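PDB 7B7P: type IV pilus biogenesis protein PilB from Streptococcus sanguinis, which is a two-module minor pilin of type IV pili, carrying a von Willebrand factor A-like module and playing a direct role in adhesion. Local coordinates for residues R196-I201 against E403-T408; N288-D293 against V312-P317; L106-L111 against I124-S129. All coordinates share one frame; numbering follows the deposited sequence.

How the interactions relate
Interactions 1 and 2 belong to the von Willebrand factor A-like part of the chain, whereas interaction 3 lies in what is probably the pilin module. Interaction 3 closes before interaction 1 opens, while 288-293 and 312-317 both fall in the sequence between 196-201 and 403-408. None of the three touches another. Centres of interactions 1 and 2 are about 33 Å apart, with nearest atoms about 20 Å apart; interactions 2 and 3, on opposite sides of the chain's centre, have centres about 61 Å apart. The L405 side chain of interaction 1 is about 10 Å from that of D284, which binds magnesium, as does S173; interactions 2 and 3 lie away from that site.

Interaction 1. Residues R196-I201 against E403-T408; sequences RKKSVI and EALQKT
The ammonium NZ of K198 is the polar centre of this helix-helix contact, approached by an amide and by carboxylates. Its main partner is OE1 of Q406, which it meets in a hydrogen bond of 2.5 Å from NZ to OE1, so short that the exact length is doubtful. E403 OE1 stands 3.7 Å from NZ, a long salt bridge, and E402 adds a second, weak ion pair. This acidic surrounding would probably favour the charged form of the lysine. The lysine chain bends at chi2 (-50°), which turns CD towards Q406, and runs extended from there to NZ. Its CD lies 3.8 Å from Q406 CB, so the aliphatic part of the lysine packs on the root of the glutamine before the charged end meets the amide. In Q406, chi1 of -174° sets CG anti to the backbone N, and the chain stays extended to CD, whose amide oxygen meets NZ. I201 CD1 touches the same amide oxygen at 3.8 Å, an apolar neighbour one turn along. Nearer the backbone of the lysine, CD2 of L405 meets K198 CB at 3.8 Å. The helix axes approach to 9.7 Å at only 23°, close to parallel, and the K198 and Q406 CA atoms are the nearest pair at 5.9 Å. Helices 191-209 and 402-424 thus lie alongside each other in the alpha/beta fold of the von Willebrand factor A domain. L405 continues inward onto I368 and F370 of strand 364-370 and A399 of strand 393-399, while V200 turns to helix 238-245.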
loop_
_atom_site.group_PDB
_atom_site.type_symbol
_atom_site.label_atom_id
_atom_site.label_comp_id
_atom_site.label_asym_id
_atom_site.label_seq_id
_atom_site.Cartn_x
_atom_site.Cartn_y
_atom_site.Cartn_z
ATOM N N ARG A 196 15.533 -14.344 -4.559
ATOM C CA ARG A 196 16.563 -13.848 -3.644
ATOM C C ARG A 196 17.096 -12.485 -4.087
ATOM O O ARG A 196 17.058 -11.510 -3.323
ATOM C CB ARG A 196 17.703 -14.847 -3.551
ATOM C CG ARG A 196 17.368 -16.112 -2.843
ATOM C CD ARG A 196 18.633 -16.880 -2.732
ATOM N NE ARG A 196 18.471 -18.325 -2.662
ATOM C CZ ARG A 196 18.410 -18.996 -1.517
ATOM N NH1 ARG A 196 18.455 -18.328 -0.374
ATOM N NH2 ARG A 196 18.299 -20.323 -1.517
ATOM N N LYS A 197 17.578 -12.394 -5.332
ATOM C CA LYS A 197 18.143 -11.135 -5.814
ATOM C C LYS A 197 17.112 -10.009 -5.768
ATOM O O LYS A 197 17.390 -8.916 -5.257
ATOM C CB LYS A 197 18.687 -11.304 -7.239
ATOM C CG LYS A 197 19.771 -12.381 -7.416
ATOM C CD LYS A 197 20.238 -12.429 -8.882
ATOM C CE LYS A 197 21.466 -13.315 -9.074
ATOM N NZ LYS A 197 21.244 -14.739 -8.627
ATOM N N LYS A 198 15.907 -10.253 -6.296
ATOM C CA LYS A 198 14.951 -9.157 -6.453
ATOM C C LYS A 198 14.369 -8.688 -5.125
ATOM O O LYS A 198 13.917 -7.536 -5.024
ATOM C CB LYS A 198 13.817 -9.564 -7.400
ATOM C CG LYS A 198 14.238 -9.739 -8.850
ATOM C CD LYS A 198 15.024 -8.529 -9.353
ATOM C CE LYS A 198 15.317 -8.632 -10.845
ATOM N NZ LYS A 198 16.332 -7.609 -11.265
ATOM N N SER A 199 14.357 -9.536 -4.101
ATOM C CA SER A 199 13.864 -9.062 -2.815
ATOM C C SER A 199 14.950 -8.360 -2.001
ATOM O O SER A 199 14.630 -7.458 -1.214
ATOM C CB SER A 199 13.221 -10.217 -2.027
ATOM O OG SER A 199 14.149 -11.230 -1.695
ATOM N N VAL A 200 16.222 -8.712 -2.207
ATOM C CA VAL A 200 17.318 -7.883 -1.697
ATOM C C VAL A 200 17.172 -6.447 -2.200
ATOM O O VAL A 200 17.239 -5.486 -1.423
ATOM C CB VAL A 200 18.680 -8.486 -2.086
ATOM C CG1 VAL A 200 19.822 -7.536 -1.699
ATOM C CG2 VAL A 200 18.880 -9.831 -1.413
ATOM N N ILE A 201 16.935 -6.282 -3.509
ATOM C CA ILE A 201 16.676 -4.955 -4.075
ATOM C C ILE A 201 15.485 -4.296 -3.385
ATOM O O ILE A 201 15.521 -3.106 -3.043
ATOM C CB ILE A 201 16.462 -5.056 -5.598
ATOM C CG1 ILE A 201 17.742 -5.536 -6.292
ATOM C CG2 ILE A 201 15.995 -3.725 -6.184
ATOM C CD1 ILE A 201 17.691 -5.415 -7.795
ATOM N N GLU A 403 11.913 -9.007 -14.780
ATOM C CA GLU A 403 11.753 -7.569 -14.610
ATOM C C GLU A 403 10.337 -7.180 -14.222
ATOM O O GLU A 403 10.134 -6.122 -13.607
ATOM C CB GLU A 403 12.178 -6.829 -15.885
ATOM C CG GLU A 403 13.565 -6.209 -15.733
ATOM C CD GLU A 403 14.686 -7.259 -15.724
ATOM O OE1 GLU A 403 15.555 -7.190 -14.807
ATOM O OE2 GLU A 403 14.703 -8.128 -16.641
ATOM N N ALA A 404 9.354 -8.012 -14.553
ATOM C CA ALA A 404 8.037 -7.835 -13.959
ATOM C C ALA A 404 8.129 -7.898 -12.435
ATOM O O ALA A 404 7.562 -7.057 -11.728
ATOM C CB ALA A 404 7.081 -8.892 -14.508
ATOM N N LEU A 405 8.885 -8.859 -11.912
ATOM C CA LEU A 405 9.009 -8.971 -10.464
ATOM C C LEU A 405 9.628 -7.710 -9.867
ATOM O O LEU A 405 9.085 -7.129 -8.915
ATOM C CB LEU A 405 9.814 -10.214 -10.094
ATOM C CG LEU A 405 9.873 -10.396 -8.575
ATOM C CD1 LEU A 405 8.458 -10.422 -7.927
ATOM C CD2 LEU A 405 10.694 -11.619 -8.202
ATOM N N GLN A 406 10.740 -7.237 -10.442
ATOM C CA GLN A 406 11.366 -6.025 -9.915
ATOM C C GLN A 406 10.440 -4.811 -10.032
ATOM O O GLN A 406 10.392 -3.963 -9.130
ATOM C CB GLN A 406 12.689 -5.781 -10.626
ATOM C CG GLN A 406 13.497 -4.637 -10.064
ATOM C CD GLN A 406 14.749 -4.383 -10.880
ATOM O OE1 GLN A 406 15.647 -5.229 -10.948
ATOM N NE2 GLN A 406 14.806 -3.222 -11.526
ATOM N N LYS A 407 9.662 -4.727 -11.111
ATOM C CA LYS A 407 8.696 -3.641 -11.209
ATOM C C LYS A 407 7.597 -3.767 -10.148
ATOM O O LYS A 407 7.220 -2.767 -9.520
ATOM C CB LYS A 407 8.092 -3.584 -12.613
ATOM C CG LYS A 407 7.124 -2.409 -12.788
ATOM C CD LYS A 407 6.150 -2.628 -13.936
ATOM C CE LYS A 407 5.540 -1.304 -14.421
ATOM N NZ LYS A 407 4.883 -1.403 -15.774
ATOM N N THR A 408 7.061 -4.982 -9.947
ATOM C CA THR A 408 6.040 -5.190 -8.918
ATOM C C THR A 408 6.565 -4.820 -7.534
ATOM O O THR A 408 5.866 -4.159 -6.749
ATOM C CB THR A 408 5.564 -6.647 -8.921
ATOM O OG1 THR A 408 5.023 -6.979 -10.205
ATOM C CG2 THR A 408 4.494 -6.853 -7.853
#

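Interaction 2. Residues N288-D293 against V312-P317; sequences NAYLVD and VTFNNP
The F314 ring receives CG2 of V292 over one face and OH of Y290 at its edge, in the ring plane. This packing belongs to a small four-stranded antiparallel sheet, inserted in sequence between strand 276-283 and helix 341-358 of the von Willebrand factor A-like fold. V292 CG2 lies 3.8 Å from the F314 ring centroid and 21° off the normal, which meets the geometry of a CH-pi contact, and is displaced toward CZ, 3.5 Å away. V292 CG1 stands in plane at the edge of the Y290 ring and touches F314 CD1 at 3.7 Å. The Y290 ring, which also packs on T343, N346 and Y350 of helix 341-358, is met obliquely by F314 CD1, 4.1 Å from CE2, and by P317 CB. Strands 289-291 and 311-314 do not pair: their axes stay 9.2 Å apart at 51°, since strand 332-335 runs between them in the sheet order, and side chains make the link instead. P317 rests on N346 too, and its CB is 4.3 Å from V292 CG1. The one hydrogen bond between the segments runs from the backbone N of F314 to the Y290 hydroxyl OH, 3.2 Å long with an N-H...O angle of 158°.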
loop_
_atom_site.group_PDB
_atom_site.type_symbol
_atom_site.label_atom_id
_atom_site.label_comp_id
_atom_site.label_asym_id
_atom_site.label_seq_id
_atom_site.Cartn_x
_atom_site.Cartn_y
_atom_site.Cartn_z
ATOM N N ASN A 288 -2.555 -26.070 -3.015
ATOM C CA ASN A 288 -2.861 -27.497 -3.000
ATOM C C ASN A 288 -2.615 -28.120 -1.633
ATOM O O ASN A 288 -2.394 -29.333 -1.561
ATOM C CB ASN A 288 -2.011 -28.275 -4.060
ATOM C CG ASN A 288 -0.515 -28.172 -3.797
ATOM O OD1 ASN A 288 -0.056 -27.414 -2.921
ATOM N ND2 ASN A 288 0.252 -28.961 -4.520
ATOM N N ALA A 289 -2.591 -27.327 -0.561
ATOM C CA ALA A 289 -2.357 -27.862 0.770
ATOM C C ALA A 289 -3.024 -26.955 1.801
ATOM O O ALA A 289 -3.197 -25.753 1.579
ATOM C CB ALA A 289 -0.847 -28.012 1.043
ATOM N N TYR A 290 -3.387 -27.544 2.938
ATOM C CA TYR A 290 -3.997 -26.813 4.049
ATOM C C TYR A 290 -3.777 -27.638 5.308
ATOM O O TYR A 290 -3.455 -28.826 5.236
ATOM C CB TYR A 290 -5.497 -26.531 3.802
ATOM C CG TYR A 290 -6.312 -27.802 3.488
ATOM C CD1 TYR A 290 -6.417 -28.291 2.187
ATOM C CD2 TYR A 290 -6.951 -28.513 4.505
ATOM C CE1 TYR A 290 -7.137 -29.450 1.910
ATOM C CE2 TYR A 290 -7.663 -29.651 4.242
ATOM C CZ TYR A 290 -7.751 -30.131 2.953
ATOM O OH TYR A 290 -8.464 -31.289 2.701
ATOM N N LEU A 291 -3.902 -26.988 6.464
ATOM C CA LEU A 291 -3.812 -27.667 7.753
ATOM C C LEU A 291 -5.185 -27.726 8.405
ATOM O O LEU A 291 -5.958 -26.772 8.313
ATOM C CB LEU A 291 -2.827 -26.968 8.688
ATOM C CG LEU A 291 -1.391 -27.099 8.190
ATOM C CD1 LEU A 291 -0.408 -26.375 9.085
ATOM C CD2 LEU A 291 -1.045 -28.555 8.080
ATOM N N VAL A 292 -5.496 -28.852 9.062
ATOM C CA VAL A 292 -6.737 -28.941 9.816
ATOM C C VAL A 292 -6.431 -28.862 11.305
ATOM O O VAL A 292 -5.330 -29.154 11.774
ATOM C CB VAL A 292 -7.576 -30.195 9.478
ATOM C CG1 VAL A 292 -8.008 -30.153 8.022
ATOM C CG2 VAL A 292 -6.835 -31.500 9.829
ATOM N N ASP A 293 -7.421 -28.390 12.044
ATOM C CA ASP A 293 -7.432 -28.468 13.492
ATOM C C ASP A 293 -7.513 -29.938 13.923
ATOM O O ASP A 293 -8.095 -30.781 13.225
ATOM C CB ASP A 293 -8.634 -27.657 13.967
ATOM C CG ASP A 293 -8.777 -27.572 15.471
ATOM O OD1 ASP A 293 -8.554 -28.558 16.203
ATOM O OD2 ASP A 293 -9.184 -26.487 15.909
ATOM N N VAL A 312 -4.201 -36.519 0.185
ATOM C CA VAL A 312 -4.938 -36.780 1.410
ATOM C C VAL A 312 -5.930 -35.647 1.613
ATOM O O VAL A 312 -5.552 -34.470 1.602
ATOM C CB VAL A 312 -4.003 -36.895 2.625
ATOM C CG1 VAL A 312 -4.807 -37.050 3.897
ATOM C CG2 VAL A 312 -3.034 -38.060 2.438
ATOM N N THR A 313 -7.191 -35.985 1.816
ATOM C CA THR A 313 -8.196 -34.950 1.917
ATOM C C THR A 313 -9.080 -35.186 3.137
ATOM O O THR A 313 -9.150 -36.293 3.691
ATOM C CB THR A 313 -8.993 -34.870 0.608
ATOM O OG1 THR A 313 -10.143 -34.029 0.783
ATOM C CG2 THR A 313 -9.373 -36.274 0.109
ATOM N N PHE A 314 -9.716 -34.112 3.589
ATOM C CA PHE A 314 -10.658 -34.177 4.696
ATOM C C PHE A 314 -12.046 -33.859 4.164
ATOM O O PHE A 314 -12.244 -32.809 3.537
ATOM C CB PHE A 314 -10.256 -33.235 5.825
ATOM C CG PHE A 314 -8.985 -33.650 6.531
ATOM C CD1 PHE A 314 -7.732 -33.299 6.018
ATOM C CD2 PHE A 314 -9.040 -34.387 7.706
ATOM C CE1 PHE A 314 -6.553 -33.688 6.679
ATOM C CE2 PHE A 314 -7.872 -34.769 8.372
ATOM C CZ PHE A 314 -6.635 -34.429 7.854
ATOM N N ASN A 315 -12.987 -34.793 4.387
ATOM C CA ASN A 315 -14.376 -34.602 3.969
ATOM C C ASN A 315 -14.965 -33.340 4.584
ATOM O O ASN A 315 -15.625 -32.553 3.897
ATOM C CB ASN A 315 -15.220 -35.820 4.354
ATOM C CG ASN A 315 -14.845 -37.071 3.572
ATOM O OD1 ASN A 315 -14.541 -37.002 2.375
ATOM N ND2 ASN A 315 -14.874 -38.227 4.243
ATOM N N ASN A 316 -14.731 -33.129 5.876
ATOM C CA ASN A 316 -15.140 -31.910 6.577
ATOM C C ASN A 316 -13.899 -31.257 7.168
ATOM O O ASN A 316 -13.466 -31.608 8.275
ATOM C CB ASN A 316 -16.171 -32.204 7.671
ATOM C CG ASN A 316 -16.395 -30.993 8.615
ATOM O OD1 ASN A 316 -16.309 -31.117 9.848
ATOM N ND2 ASN A 316 -16.672 -29.817 8.028
ATOM N N PRO A 317 -13.280 -30.315 6.474
ATOM C CA PRO A 317 -12.109 -29.650 7.054
ATOM C C PRO A 317 -12.514 -28.708 8.170
ATOM O O PRO A 317 -13.488 -27.967 8.066
ATOM C CB PRO A 317 -11.507 -28.877 5.875
ATOM C CG PRO A 317 -12.215 -29.395 4.655
ATOM C CD PRO A 317 -13.564 -29.843 5.111
#

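Interaction 3. Residues L106-L111 against I124-S129; sequences LISYNL and IDTAIS
A beta hairpin joins strands 104-112 and 124-130, with I107 facing S129 and Y109 facing A127 as antiparallel hydrogen-bonded pairs. In the first pair S129 N reaches I107 O at 2.8 Å, and I107 N returns a bond to S129 O. In the second, Y109 N and A127 O are 2.9 Å apart. The non-hydrogen-bonded pair between them, S108 with I128, brings the two CA atoms to 4.5 Å, and CD1 of I128 comes to 3.7 Å from S108 CB. Beyond Y109 the register slips by one residue, a beta bulge, after which L111 N bonds I124 O at 3.1 Å with an N-H...O angle of 171°. I107, Y109, A127, S129, L111 and I124 share one face of the sheet, and helix 9-27 packs there, consistent with the helix-on-sheet build of a type IV pilin. M20 of that helix touches Y109, L111 and I124. Y109 CE2 lies 3.8 Å from S129 CB. The hydroxyls of both residues hydrogen-bond to the same carboxylate oxygen, OD1 of D24. Strand 92-101 pairs with the other edge of strand 104-112.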
loop_
_atom_site.group_PDB
_atom_site.type_symbol
_atom_site.label_atom_id
_atom_site.label_comp_id
_atom_site.label_asym_id
_atom_site.label_seq_id
_atom_site.Cartn_x
_atom_site.Cartn_y
_atom_site.Cartn_z
ATOM N N LEU A 106 1.845 19.812 -12.492
ATOM C CA LEU A 106 1.078 21.018 -12.747
ATOM C C LEU A 106 -0.087 21.159 -11.779
ATOM O O LEU A 106 -0.630 20.173 -11.272
ATOM C CB LEU A 106 0.556 21.033 -14.182
ATOM C CG LEU A 106 1.695 21.019 -15.200
ATOM C CD1 LEU A 106 1.149 21.137 -16.587
ATOM C CD2 LEU A 106 2.686 22.144 -14.905
ATOM N N ILE A 107 -0.468 22.410 -11.533
ATOM C CA ILE A 107 -1.632 22.740 -10.729
ATOM C C ILE A 107 -2.405 23.847 -11.434
ATOM O O ILE A 107 -1.827 24.705 -12.112
ATOM C CB ILE A 107 -1.230 23.161 -9.305
ATOM C CG1 ILE A 107 -2.456 23.297 -8.410
ATOM C CG2 ILE A 107 -0.465 24.474 -9.315
ATOM C CD1 ILE A 107 -2.095 23.665 -6.991
ATOM N N SER A 108 -3.724 23.817 -11.296
ATOM C CA SER A 108 -4.560 24.872 -11.839
ATOM C C SER A 108 -5.273 25.584 -10.698
ATOM O O SER A 108 -5.728 24.955 -9.734
ATOM C CB SER A 108 -5.551 24.334 -12.872
ATOM O OG SER A 108 -6.828 24.131 -12.322
ATOM N N TYR A 109 -5.310 26.903 -10.794
ATOM C CA TYR A 109 -6.006 27.750 -9.845
ATOM C C TYR A 109 -7.233 28.350 -10.509
ATOM O O TYR A 109 -7.210 28.688 -11.698
ATOM C CB TYR A 109 -5.117 28.879 -9.353
ATOM C CG TYR A 109 -3.800 28.478 -8.772
ATOM C CD1 TYR A 109 -3.725 27.667 -7.645
ATOM C CD2 TYR A 109 -2.618 28.960 -9.321
ATOM C CE1 TYR A 109 -2.499 27.327 -7.091
ATOM C CE2 TYR A 109 -1.392 28.633 -8.781
ATOM C CZ TYR A 109 -1.333 27.817 -7.663
ATOM O OH TYR A 109 -0.103 27.487 -7.142
ATOM N N ASN A 110 -8.298 28.479 -9.730
ATOM C CA ASN A 110 -9.501 29.192 -10.123
ATOM C C ASN A 110 -9.809 30.190 -9.016
ATOM O O ASN A 110 -9.758 29.836 -7.835
ATOM C CB ASN A 110 -10.667 28.224 -10.345
ATOM C CG ASN A 110 -11.897 28.917 -10.892
ATOM O OD1 ASN A 110 -12.440 29.831 -10.264
ATOM N ND2 ASN A 110 -12.347 28.487 -12.067
ATOM N N LEU A 111 -10.091 31.438 -9.388
ATOM C CA LEU A 111 -10.379 32.464 -8.384
ATOM C C LEU A 111 -11.327 33.476 -9.028
ATOM O O LEU A 111 -10.889 34.439 -9.662
ATOM C CB LEU A 111 -9.110 33.125 -7.863
ATOM C CG LEU A 111 -9.349 34.189 -6.787
ATOM C CD1 LEU A 111 -10.314 33.673 -5.716
ATOM C CD2 LEU A 111 -8.046 34.644 -6.170
ATOM N N ILE A 124 -9.949 34.792 -12.675
ATOM C CA ILE A 124 -9.248 33.887 -13.568
ATOM C C ILE A 124 -9.976 32.555 -13.542
ATOM O O ILE A 124 -10.005 31.874 -12.506
ATOM C CB ILE A 124 -7.780 33.719 -13.168
ATOM C CG1 ILE A 124 -7.149 35.095 -12.938
ATOM C CG2 ILE A 124 -7.021 32.934 -14.246
ATOM C CD1 ILE A 124 -6.661 35.323 -11.540
ATOM N N ASP A 125 -10.558 32.183 -14.687
ATOM C CA ASP A 125 -11.260 30.907 -14.799
ATOM C C ASP A 125 -10.319 29.743 -14.537
ATOM O O ASP A 125 -10.684 28.774 -13.858
ATOM C CB ASP A 125 -11.901 30.775 -16.188
ATOM C CG ASP A 125 -13.370 31.183 -16.196
ATOM O OD1 ASP A 125 -14.052 30.950 -15.167
ATOM O OD2 ASP A 125 -13.841 31.735 -17.222
ATOM N N THR A 126 -9.108 29.820 -15.064
ATOM C CA THR A 126 -8.130 28.774 -14.810
ATOM C C THR A 126 -6.742 29.277 -15.171
ATOM O O THR A 126 -6.540 29.817 -16.262
ATOM C CB THR A 126 -8.488 27.504 -15.590
ATOM O OG1 THR A 126 -9.557 26.827 -14.908
ATOM C CG2 THR A 126 -7.285 26.574 -15.725
ATOM N N ALA A 127 -5.796 29.137 -14.250
ATOM C CA ALA A 127 -4.406 29.491 -14.493
ATOM C C ALA A 127 -3.527 28.311 -14.108
ATOM O O ALA A 127 -3.612 27.814 -12.984
ATOM C CB ALA A 127 -4.006 30.744 -13.703
ATOM N N ILE A 128 -2.704 27.860 -15.043
ATOM C CA ILE A 128 -1.803 26.737 -14.827
ATOM C C ILE A 128 -0.499 27.256 -14.239
ATOM O O ILE A 128 0.109 28.186 -14.779
ATOM C CB ILE A 128 -1.539 25.991 -16.144
ATOM C CG1 ILE A 128 -2.755 25.167 -16.546
ATOM C CG2 ILE A 128 -0.280 25.111 -16.028
ATOM C CD1 ILE A 128 -3.101 24.070 -15.576
ATOM N N SER A 129 -0.065 26.655 -13.138
ATOM C CA SER A 129 1.273 26.864 -12.606
ATOM C C SER A 129 1.955 25.503 -12.429
ATOM O O SER A 129 1.376 24.444 -12.689
ATOM C CB SER A 129 1.232 27.650 -11.288
ATOM O OG SER A 129 2.544 27.860 -10.782
#